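Local coordinates for protein neural CELL adhesion molecule 1,140 KDA isoform (Homo sapiens, PDB 2VKW) that acts as a neural cell-surface adhesion receptor that carries two tandem membrane-proximal fibronectin type III domains, at residues Asp122-Lys127 / Leu172-Glu177; Tyr143-Arg148 / Tyr178-Val183; Pro113-Gln118 / Ala194-Arg199. All coordinates share one frame; numbering follows the deposited sequence.

Contact 1: Asp122-Lys127 / Leu172-Glu177; sequences DGNSIK and LDWNAE
At one pole of the second fibronectin type III domain, the loop leading into strand 126-131 meets the loop that precedes strand 177-186, with Asn-124 laid against the indole of Trp-174. The side-chain amide and the ring system are stacked, their planes only 9° apart, and Asn-124 CG sits 3.5 Å from Trp-174 CH2. Slightly further in, Asn-124 CB stands over the six-membered ring, 3.7 Å from its centroid, a CH-pi contact. The rotation about the first Asn-124 side-chain bond places CG between the backbone N and the carbonyl carbon (chi1 66°), which brings the amide over the indole face. The same ring is also met at its rim: Asp-122 O lies near the ring plane, 3.2 Å from Trp-174 CH2.

The loops are joined through their backbones by one hydrogen bond, Leu-172 N to Asn-124 O at 3.1 Å. Beneath it Leu-172 folds inward, its CD1 branch passing 3.8 Å from Ser-125 CA and loosely approaching the methyl CG2 of Ile-126. The turn carrying Asn-124 is braced from within. Asp-122 OD1 accepts from Asn-124 N (3.1 Å), making an Asx turn, and from Ser-125 OG (2.6 Å); the two donors arrive from opposite faces of the carboxylate. Tying down the peptide N in this way probably steadies Asn-124 against the indole face.

Just past Leu-172, the backbone N of Asp-173 donates to the hydroxyl of Tyr-178. That bond, from a strand tyrosine back to the peptide five residues earlier, is the tyrosine corner characteristic of Greek-key beta-sandwiches, fibronectin type III domains among them.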
loop_
_atom_site.group_PDB
_atom_site.type_symbol
_atom_site.label_atom_id
_atom_site.label_comp_id
_atom_site.label_asym_id
_atom_site.label_seq_id
_atom_site.Cartn_x
_atom_site.Cartn_y
_atom_site.Cartn_z
ATOM N N ASP A 122 -20.544 -7.405 -15.505
ATOM C CA ASP A 122 -21.900 -7.253 -14.989
ATOM C C ASP A 122 -22.046 -6.016 -14.102
ATOM O O ASP A 122 -23.143 -5.712 -13.624
ATOM C CB ASP A 122 -22.302 -8.506 -14.214
ATOM C CG ASP A 122 -21.509 -8.678 -12.938
ATOM O OD1 ASP A 122 -20.526 -7.930 -12.738
ATOM O OD2 ASP A 122 -21.867 -9.566 -12.136
ATOM N N GLY A 123 -20.935 -5.317 -13.878
ATOM C CA GLY A 123 -20.952 -4.103 -13.080
ATOM C C GLY A 123 -21.143 -4.221 -11.575
ATOM O O GLY A 123 -21.087 -3.212 -10.871
ATOM N N ASN A 124 -21.368 -5.426 -11.071
ATOM C CA ASN A 124 -21.562 -5.607 -9.636
ATOM C C ASN A 124 -20.850 -6.851 -9.120
ATOM O O ASN A 124 -21.388 -7.586 -8.292
ATOM C CB ASN A 124 -23.048 -5.726 -9.307
ATOM C CG ASN A 124 -23.661 -6.975 -9.888
ATOM O OD1 ASN A 124 -24.523 -7.605 -9.274
ATOM N ND2 ASN A 124 -23.222 -7.342 -11.082
ATOM N N SER A 125 -19.650 -7.096 -9.628
ATOM C CA SER A 125 -18.877 -8.245 -9.192
ATOM C C SER A 125 -17.405 -7.981 -9.451
ATOM O O SER A 125 -17.043 -7.006 -10.115
ATOM C CB SER A 125 -19.331 -9.529 -9.910
ATOM O OG SER A 125 -19.051 -9.490 -11.296
ATOM N N ILE A 126 -16.554 -8.846 -8.923
ATOM C CA ILE A 126 -15.131 -8.658 -9.087
ATOM C C ILE A 126 -14.373 -9.933 -8.786
ATOM O O ILE A 126 -14.773 -10.728 -7.939
ATOM C CB ILE A 126 -14.631 -7.551 -8.142
ATOM C CG1 ILE A 126 -13.133 -7.318 -8.336
ATOM C CG2 ILE A 126 -14.908 -7.947 -6.695
ATOM C CD1 ILE A 126 -12.557 -6.251 -7.403
ATOM N N LYS A 127 -13.274 -10.131 -9.498
ATOM C CA LYS A 127 -12.440 -11.295 -9.276
ATOM C C LYS A 127 -11.145 -10.744 -8.720
ATOM O O LYS A 127 -10.500 -9.915 -9.366
ATOM C CB LYS A 127 -12.161 -12.034 -10.584
ATOM C CG LYS A 127 -11.272 -13.267 -10.416
ATOM C CD LYS A 127 -10.954 -13.920 -11.755
ATOM C CE LYS A 127 -10.184 -15.213 -11.569
ATOM N NZ LYS A 127 -9.820 -15.816 -12.876
ATOM N N LEU A 172 -23.206 -8.145 -5.878
ATOM C CA LEU A 172 -22.900 -6.999 -5.036
ATOM C C LEU A 172 -23.908 -5.864 -5.182
ATOM O O LEU A 172 -24.605 -5.768 -6.197
ATOM C CB LEU A 172 -21.488 -6.496 -5.357
ATOM C CG LEU A 172 -20.391 -7.549 -5.146
ATOM C CD1 LEU A 172 -19.033 -7.004 -5.575
ATOM C CD2 LEU A 172 -20.371 -7.961 -3.681
ATOM N N ASP A 173 -23.991 -5.016 -4.155
ATOM C CA ASP A 173 -24.900 -3.876 -4.176
ATOM C C ASP A 173 -24.447 -2.930 -5.285
ATOM O O ASP A 173 -23.258 -2.828 -5.575
ATOM C CB ASP A 173 -24.882 -3.118 -2.838
ATOM C CG ASP A 173 -25.215 -4.004 -1.648
ATOM O OD1 ASP A 173 -26.134 -4.840 -1.754
ATOM O OD2 ASP A 173 -24.567 -3.847 -0.593
ATOM N N TRP A 174 -25.398 -2.235 -5.896
ATOM C CA TRP A 174 -25.092 -1.301 -6.972
ATOM C C TRP A 174 -24.702 0.072 -6.429
ATOM O O TRP A 174 -25.160 0.477 -5.357
ATOM C CB TRP A 174 -26.298 -1.168 -7.907
ATOM C CG TRP A 174 -26.723 -2.471 -8.523
ATOM C CD1 TRP A 174 -27.648 -3.349 -8.033
ATOM C CD2 TRP A 174 -26.186 -3.073 -9.712
ATOM N NE1 TRP A 174 -27.719 -4.463 -8.842
ATOM C CE2 TRP A 174 -26.831 -4.320 -9.876
ATOM C CE3 TRP A 174 -25.221 -2.680 -10.651
ATOM C CZ2 TRP A 174 -26.539 -5.181 -10.943
ATOM C CZ3 TRP A 174 -24.932 -3.535 -11.713
ATOM C CH2 TRP A 174 -25.591 -4.773 -11.848
ATOM N N ASN A 175 -23.849 0.778 -7.172
ATOM C CA ASN A 175 -23.395 2.108 -6.778
ATOM C C ASN A 175 -22.914 2.093 -5.330
ATOM O O ASN A 175 -23.333 2.913 -4.512
ATOM C CB ASN A 175 -24.540 3.121 -6.948
ATOM C CG ASN A 175 -24.153 4.521 -6.509
ATOM O OD1 ASN A 175 -23.229 5.124 -7.059
ATOM N ND2 ASN A 175 -24.859 5.049 -5.509
ATOM N N ALA A 176 -22.028 1.155 -5.016
ATOM C CA ALA A 176 -21.510 1.042 -3.664
ATOM C C ALA A 176 -20.001 0.842 -3.621
ATOM O O ALA A 176 -19.417 0.224 -4.519
ATOM C CB ALA A 176 -22.198 -0.109 -2.954
ATOM N N GLU A 177 -19.374 1.359 -2.567
ATOM C CA GLU A 177 -17.936 1.213 -2.410
ATOM C C GLU A 177 -17.651 0.025 -1.506
ATOM O O GLU A 177 -18.279 -0.130 -0.464
ATOM C CB GLU A 177 -17.333 2.474 -1.805
ATOM C CG GLU A 177 -17.627 3.724 -2.591
ATOM C CD GLU A 177 -16.954 4.936 -1.998
ATOM O OE1 GLU A 177 -15.705 5.014 -2.064
ATOM O OE2 GLU A 177 -17.673 5.801 -1.458
#

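Contact 2: Tyr143-Arg148 / Tyr178-Val183; sequences YLVRYR and YEVYVV. With SO4 (sulfate ion), chain D.
Two antiparallel neighbours, Tyr-143 to Arg-148 and Tyr-178 to Val-183, form the middle of the four-stranded sheet of the second fibronectin type III domain, strands usually called C and F. Their segment axes come within 4.6 Å. Leu-144 with Val-183, Arg-146 with Tyr-181 and Arg-148 with Glu-179 are the hydrogen-bonded pairs, six backbone hydrogen bonds in all. The central two are nearly straight, and Tyr-181 N reaches Arg-146 O at 2.7 Å; the last pair is longer, 3.3 Å from Arg-148 N to Glu-179 O.

Val-145, Tyr-147, Val-180 and Val-182 point to the face turned into the sandwich. The side chains of Val-145 and Val-182 lie side by side, with CG2 to CG2 4.0 Å, while Val-145 CG1 touches Val-180 CG1 at 4.1 Å. Tyr-178 CD2 lies at the edge of the Tyr-147 ring, 4.1 Å from CD1, with both side chains heading the same way.

The other face is mixed: Leu-144 sits beside Val-183 at one end (CB to CB 4.2 Å), and the Arg-148/Glu-179 end is charged. Arg-148 and Glu-179 both start with CG between backbone N and carbonyl carbon (chi1 74° and 55°), and rise alongside each other. The glutamate stays extended and the arginine bends at chi3 (-84°), bringing Arg-148 NH1 within 2.6 Å of Glu-179 OE1 in a salt bridge. A sulfate, probably from the crystallisation liquor, sits at the other corner of the guanidinium, held weakly by Arg-148 NH2 and also bonded by Lys-41 of the second subunit. Nearby, Tyr-181 OH is hydrogen-bonded to Glu-67 of that subunit.

The charges thus gather at one end of the outer face, where Glu-179 probably offsets Arg-148 in part; Glu-63 and Asp-60 of the second subunit add only long, weak ion pairs.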
loop_
_atom_site.group_PDB
_atom_site.type_symbol
_atom_site.label_atom_id
_atom_site.label_comp_id
_atom_site.label_asym_id
_atom_site.label_seq_id
_atom_site.Cartn_x
_atom_site.Cartn_y
_atom_site.Cartn_z
ATOM N N TYR A 143 -6.031 -18.583 2.575
ATOM C CA TYR A 143 -6.194 -17.157 2.371
ATOM C C TYR A 143 -7.520 -16.833 3.040
ATOM O O TYR A 143 -8.515 -17.513 2.807
ATOM C CB TYR A 143 -6.286 -16.816 0.890
ATOM C CG TYR A 143 -4.965 -16.781 0.179
ATOM C CD1 TYR A 143 -4.050 -15.764 0.425
ATOM C CD2 TYR A 143 -4.639 -17.751 -0.766
ATOM C CE1 TYR A 143 -2.845 -15.705 -0.256
ATOM C CE2 TYR A 143 -3.431 -17.704 -1.457
ATOM C CZ TYR A 143 -2.539 -16.676 -1.201
ATOM O OH TYR A 143 -1.355 -16.602 -1.907
ATOM N N LEU A 144 -7.522 -15.820 3.891
ATOM C CA LEU A 144 -8.735 -15.414 4.579
ATOM C C LEU A 144 -9.156 -14.098 3.952
ATOM O O LEU A 144 -8.337 -13.193 3.788
ATOM C CB LEU A 144 -8.464 -15.238 6.076
ATOM C CG LEU A 144 -7.967 -16.496 6.803
ATOM C CD1 LEU A 144 -7.563 -16.151 8.234
ATOM C CD2 LEU A 144 -9.063 -17.556 6.800
ATOM N N VAL A 145 -10.432 -14.000 3.601
ATOM C CA VAL A 145 -10.971 -12.808 2.964
ATOM C C VAL A 145 -12.128 -12.174 3.738
ATOM O O VAL A 145 -13.145 -12.823 3.997
ATOM C CB VAL A 145 -11.457 -13.134 1.528
ATOM C CG1 VAL A 145 -12.037 -11.890 0.873
ATOM C CG2 VAL A 145 -10.296 -13.677 0.693
ATOM N N ARG A 146 -11.944 -10.910 4.113
ATOM C CA ARG A 146 -12.952 -10.122 4.824
ATOM C C ARG A 146 -13.337 -8.984 3.879
ATOM O O ARG A 146 -12.462 -8.299 3.341
ATOM C CB ARG A 146 -12.375 -9.523 6.112
ATOM C CG ARG A 146 -12.467 -10.402 7.336
ATOM C CD ARG A 146 -13.901 -10.498 7.834
ATOM N NE ARG A 146 -13.999 -11.210 9.109
ATOM C CZ ARG A 146 -15.144 -11.470 9.734
ATOM N NH1 ARG A 146 -16.297 -11.075 9.207
ATOM N NH2 ARG A 146 -15.137 -12.139 10.882
ATOM N N TYR A 147 -14.635 -8.783 3.669
ATOM C CA TYR A 147 -15.081 -7.719 2.784
ATOM C C TYR A 147 -16.446 -7.204 3.217
ATOM O O TYR A 147 -17.187 -7.904 3.897
ATOM C CB TYR A 147 -15.130 -8.227 1.342
ATOM C CG TYR A 147 -16.361 -9.035 0.988
ATOM C CD1 TYR A 147 -17.414 -8.456 0.285
ATOM C CD2 TYR A 147 -16.467 -10.377 1.346
ATOM C CE1 TYR A 147 -18.541 -9.191 -0.061
ATOM C CE2 TYR A 147 -17.600 -11.127 1.005
ATOM C CZ TYR A 147 -18.631 -10.523 0.299
ATOM O OH TYR A 147 -19.750 -11.254 -0.053
ATOM N N ARG A 148 -16.770 -5.980 2.804
ATOM C CA ARG A 148 -18.028 -5.332 3.166
ATOM C C ARG A 148 -18.222 -4.104 2.277
ATOM O O ARG A 148 -17.262 -3.580 1.708
ATOM C CB ARG A 148 -17.936 -4.817 4.596
ATOM C CG ARG A 148 -17.047 -3.566 4.634
ATOM C CD ARG A 148 -16.573 -3.126 5.998
ATOM N NE ARG A 148 -17.529 -2.298 6.711
ATOM C CZ ARG A 148 -17.200 -1.212 7.402
ATOM N NH1 ARG A 148 -15.936 -0.819 7.463
ATOM N NH2 ARG A 148 -18.138 -0.527 8.041
ATOM N N TYR A 178 -16.702 -0.811 -1.908
ATOM C CA TYR A 178 -16.342 -1.992 -1.133
ATOM C C TYR A 178 -14.883 -2.023 -0.686
ATOM O O TYR A 178 -13.991 -1.605 -1.423
ATOM C CB TYR A 178 -16.594 -3.263 -1.953
ATOM C CG TYR A 178 -18.027 -3.735 -2.013
ATOM C CD1 TYR A 178 -18.931 -3.183 -2.917
ATOM C CD2 TYR A 178 -18.478 -4.744 -1.165
ATOM C CE1 TYR A 178 -20.250 -3.629 -2.972
ATOM C CE2 TYR A 178 -19.789 -5.194 -1.211
ATOM C CZ TYR A 178 -20.669 -4.634 -2.113
ATOM O OH TYR A 178 -21.966 -5.070 -2.143
ATOM N N GLU A 179 -14.635 -2.504 0.527
ATOM C CA GLU A 179 -13.257 -2.653 0.971
ATOM C C GLU A 179 -13.032 -4.148 1.174
ATOM O O GLU A 179 -13.908 -4.864 1.659
ATOM C CB GLU A 179 -12.945 -1.844 2.247
ATOM C CG GLU A 179 -13.818 -2.084 3.459
ATOM C CD GLU A 179 -13.299 -1.339 4.695
ATOM O OE1 GLU A 179 -14.012 -1.295 5.721
ATOM O OE2 GLU A 179 -12.171 -0.804 4.643
ATOM N N VAL A 180 -11.867 -4.621 0.753
ATOM C CA VAL A 180 -11.532 -6.035 0.860
ATOM C C VAL A 180 -10.194 -6.220 1.564
ATOM O O VAL A 180 -9.208 -5.568 1.210
ATOM C CB VAL A 180 -11.437 -6.685 -0.548
ATOM C CG1 VAL A 180 -11.074 -8.160 -0.425
ATOM C CG2 VAL A 180 -12.749 -6.522 -1.294
ATOM N N TYR A 181 -10.169 -7.108 2.560
ATOM C CA TYR A 181 -8.947 -7.419 3.303
ATOM C C TYR A 181 -8.591 -8.896 3.135
ATOM O O TYR A 181 -9.409 -9.788 3.376
ATOM C CB TYR A 181 -9.107 -7.092 4.795
ATOM C CG TYR A 181 -9.170 -5.609 5.077
ATOM C CD1 TYR A 181 -10.291 -4.864 4.721
ATOM C CD2 TYR A 181 -8.084 -4.937 5.648
ATOM C CE1 TYR A 181 -10.337 -3.486 4.920
ATOM C CE2 TYR A 181 -8.120 -3.549 5.849
ATOM C CZ TYR A 181 -9.257 -2.836 5.479
ATOM O OH TYR A 181 -9.328 -1.475 5.668
ATOM N N VAL A 182 -7.363 -9.158 2.712
ATOM C CA VAL A 182 -6.944 -10.530 2.517
ATOM C C VAL A 182 -5.731 -10.864 3.360
ATOM O O VAL A 182 -4.731 -10.146 3.353
ATOM C CB VAL A 182 -6.628 -10.807 1.035
ATOM C CG1 VAL A 182 -6.193 -12.263 0.865
ATOM C CG2 VAL A 182 -7.859 -10.503 0.174
ATOM N N VAL A 183 -5.840 -11.955 4.104
ATOM C CA VAL A 183 -4.758 -12.416 4.953
ATOM C C VAL A 183 -4.215 -13.740 4.446
ATOM O O VAL A 183 -4.975 -14.641 4.077
ATOM C CB VAL A 183 -5.227 -12.624 6.409
ATOM C CG1 VAL A 183 -4.147 -13.369 7.222
ATOM C CG2 VAL A 183 -5.525 -11.274 7.044
HETATM S S SO4 D . -18.198 2.686 9.635
HETATM O O1 SO4 D . -18.899 3.923 9.242
HETATM O O2 SO4 D . -17.965 2.679 11.094
HETATM O O3 SO4 D . -16.911 2.601 8.932
HETATM O O4 SO4 D . -19.038 1.535 9.261
#

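Contact 3: Pro113-Gln118 / Ala194-Arg199; sequences PKLEGQ and AHFVFR
Leu-115, Ala-194 and Phe-196 share this contact between the first strand of the domain and its last. Leu-115 directs CB at the opposing segment, with CG beside the backbone N (chi1 -57°), and the extended second torsion then carries CD1 to the rim of the aromatic ring. That methyl lies near the plane of the phenyl group, 3.5 Å from Phe-196 CD2, so it is the ring edge and not a face that is used. Leu-115 CB follows it in, 3.9 Å from the same Phe-196 CD2. For its part Phe-196 keeps CG between the backbone N and the carbonyl carbon (chi1 75°), which stands the ring beside the leucine. The same Leu-115 CD1 also rests on the neighbouring main chain, 3.8 Å from His-195 N, and reaches Ala-194 CB at 3.9 Å.

One step earlier Ala-194 CB meets Pro-113 at two places, the ring carbon CG at 3.8 Å and the carbonyl O at 3.0 Å.

No hydrogen bond joins these strands; they run roughly parallel, inclined by 29°, and their segment axes come no closer than 7.1 Å. Each belongs to a different sheet: Lys-114, Glu-116 and Gln-118 bond to strand 126-131, whereas Ala-194 and Phe-196 bond to strand 177-186. The contact therefore closes one side of the sandwich, where the two edge strands meet through side chains. Beyond it, Val-197 to Arg-199 pair in parallel with a strand of the second subunit, continuing the sheet across the interface.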
loop_
_atom_site.group_PDB
_atom_site.type_symbol
_atom_site.label_atom_id
_atom_site.label_comp_id
_atom_site.label_asym_id
_atom_site.label_seq_id
_atom_site.Cartn_x
_atom_site.Cartn_y
_atom_site.Cartn_z
ATOM N N PRO A 113 -0.320 -10.434 1.092
ATOM C CA PRO A 113 -0.470 -10.787 -0.316
ATOM C C PRO A 113 -0.697 -9.588 -1.241
ATOM O O PRO A 113 -1.066 -8.496 -0.802
ATOM C CB PRO A 113 -1.652 -11.756 -0.305
ATOM C CG PRO A 113 -2.437 -11.320 0.885
ATOM C CD PRO A 113 -1.369 -11.071 1.906
ATOM N N LYS A 114 -0.451 -9.810 -2.526
ATOM C CA LYS A 114 -0.615 -8.782 -3.538
ATOM C C LYS A 114 -1.983 -9.034 -4.161
ATOM O O LYS A 114 -2.305 -10.168 -4.525
ATOM C CB LYS A 114 0.501 -8.913 -4.581
ATOM C CG LYS A 114 0.766 -7.661 -5.394
ATOM C CD LYS A 114 2.153 -7.720 -6.034
ATOM C CE LYS A 114 2.489 -6.416 -6.760
ATOM N NZ LYS A 114 3.925 -6.353 -7.179
ATOM N N LEU A 115 -2.785 -7.982 -4.284
ATOM C CA LEU A 115 -4.130 -8.124 -4.828
ATOM C C LEU A 115 -4.348 -7.507 -6.208
ATOM O O LEU A 115 -4.071 -6.330 -6.436
ATOM C CB LEU A 115 -5.131 -7.542 -3.833
ATOM C CG LEU A 115 -5.040 -8.192 -2.452
ATOM C CD1 LEU A 115 -5.933 -7.454 -1.478
ATOM C CD2 LEU A 115 -5.439 -9.667 -2.558
ATOM N N GLU A 116 -4.868 -8.317 -7.123
ATOM C CA GLU A 116 -5.127 -7.867 -8.479
ATOM C C GLU A 116 -6.580 -8.131 -8.848
ATOM O O GLU A 116 -6.945 -9.254 -9.181
ATOM C CB GLU A 116 -4.209 -8.603 -9.452
ATOM C CG GLU A 116 -4.251 -8.055 -10.862
ATOM C CD GLU A 116 -3.453 -8.904 -11.826
ATOM O OE1 GLU A 116 -4.069 -9.701 -12.561
ATOM O OE2 GLU A 116 -2.207 -8.783 -11.833
ATOM N N GLY A 117 -7.404 -7.091 -8.793
ATOM C CA GLY A 117 -8.806 -7.254 -9.114
ATOM C C GLY A 117 -9.129 -7.113 -10.593
ATOM O O GLY A 117 -8.503 -6.339 -11.318
ATOM N N GLN A 118 -10.105 -7.888 -11.042
ATOM C CA GLN A 118 -10.551 -7.849 -12.425
ATOM C C GLN A 118 -12.026 -7.472 -12.330
ATOM O O GLN A 118 -12.854 -8.278 -11.905
ATOM C CB GLN A 118 -10.365 -9.226 -13.077
ATOM C CG GLN A 118 -10.843 -9.317 -14.517
ATOM C CD GLN A 118 -10.345 -10.572 -15.237
ATOM O OE1 GLN A 118 -10.228 -11.642 -14.640
ATOM N NE2 GLN A 118 -10.063 -10.440 -16.533
ATOM N N ALA A 194 -3.735 -7.461 3.584
ATOM C CA ALA A 194 -3.549 -6.693 2.363
ATOM C C ALA A 194 -4.960 -6.206 2.081
ATOM O O ALA A 194 -5.929 -6.848 2.490
ATOM C CB ALA A 194 -3.077 -7.587 1.234
ATOM N N HIS A 195 -5.102 -5.084 1.392
ATOM C CA HIS A 195 -6.447 -4.602 1.140
ATOM C C HIS A 195 -6.525 -3.605 0.017
ATOM O O HIS A 195 -5.510 -3.139 -0.482
ATOM C CB HIS A 195 -7.014 -3.982 2.417
ATOM C CG HIS A 195 -6.231 -2.809 2.917
ATOM N ND1 HIS A 195 -6.340 -1.551 2.363
ATOM C CD2 HIS A 195 -5.318 -2.705 3.911
ATOM C CE1 HIS A 195 -5.529 -0.723 2.996
ATOM N NE2 HIS A 195 -4.897 -1.396 3.939
ATOM N N PHE A 196 -7.749 -3.298 -0.387
ATOM C CA PHE A 196 -7.987 -2.328 -1.442
ATOM C C PHE A 196 -9.483 -2.061 -1.514
ATOM O O PHE A 196 -10.287 -2.854 -1.026
ATOM C CB PHE A 196 -7.452 -2.841 -2.789
ATOM C CG PHE A 196 -8.301 -3.905 -3.429
ATOM C CD1 PHE A 196 -9.254 -3.570 -4.385
ATOM C CD2 PHE A 196 -8.145 -5.245 -3.079
ATOM C CE1 PHE A 196 -10.043 -4.553 -4.987
ATOM C CE2 PHE A 196 -8.929 -6.237 -3.673
ATOM C CZ PHE A 196 -9.880 -5.890 -4.631
ATOM N N VAL A 197 -9.844 -0.924 -2.096
ATOM C CA VAL A 197 -11.236 -0.539 -2.247
ATOM C C VAL A 197 -11.598 -0.488 -3.725
ATOM O O VAL A 197 -10.743 -0.197 -4.569
ATOM C CB VAL A 197 -11.492 0.846 -1.625
ATOM C CG1 VAL A 197 -11.368 0.767 -0.108
ATOM C CG2 VAL A 197 -10.486 1.852 -2.175
ATOM N N PHE A 198 -12.857 -0.776 -4.039
ATOM C CA PHE A 198 -13.336 -0.744 -5.419
ATOM C C PHE A 198 -14.799 -0.313 -5.402
ATOM O O PHE A 198 -15.438 -0.342 -4.352
ATOM C CB PHE A 198 -13.167 -2.124 -6.084
ATOM C CG PHE A 198 -14.156 -3.160 -5.619
ATOM C CD1 PHE A 198 -15.367 -3.328 -6.278
ATOM C CD2 PHE A 198 -13.868 -3.974 -4.528
ATOM C CE1 PHE A 198 -16.281 -4.293 -5.854
ATOM C CE2 PHE A 198 -14.772 -4.940 -4.095
ATOM C CZ PHE A 198 -15.982 -5.101 -4.760
ATOM N N ARG A 199 -15.328 0.097 -6.550
ATOM C CA ARG A 199 -16.717 0.557 -6.613
ATOM C C ARG A 199 -17.535 -0.149 -7.683
ATOM O O ARG A 199 -17.097 -0.298 -8.826
ATOM C CB ARG A 199 -16.754 2.069 -6.869
ATOM C CG ARG A 199 -18.143 2.679 -6.846
ATOM C CD ARG A 199 -18.104 4.155 -7.217
ATOM N NE ARG A 199 -17.069 4.888 -6.488
ATOM C CZ ARG A 199 -16.713 6.141 -6.758
ATOM N NH1 ARG A 199 -17.317 6.797 -7.737
ATOM N NH2 ARG A 199 -15.743 6.732 -6.068
#

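How the contacts relate
All three contacts lie in the second fibronectin type III domain. From the N-terminal side, segment 113-118 opens contact 3, which is closed by 194-199 near the chain end and so encloses the other two. Segment 122-127 then starts contact 1, and 143-148 starts contact 2 before contact 1 is completed at 172-177; 178-183 follows at once, so these two loops cross. Contact 2 builds the centre of one sheet, contact 3 brings the edges of both sheets together, and contact 1 joins two loops at one pole. Phe-198 touches Leu-172 and Ile-126 of contact 1 while its backbone O bonds to Tyr-178 N of contact 2.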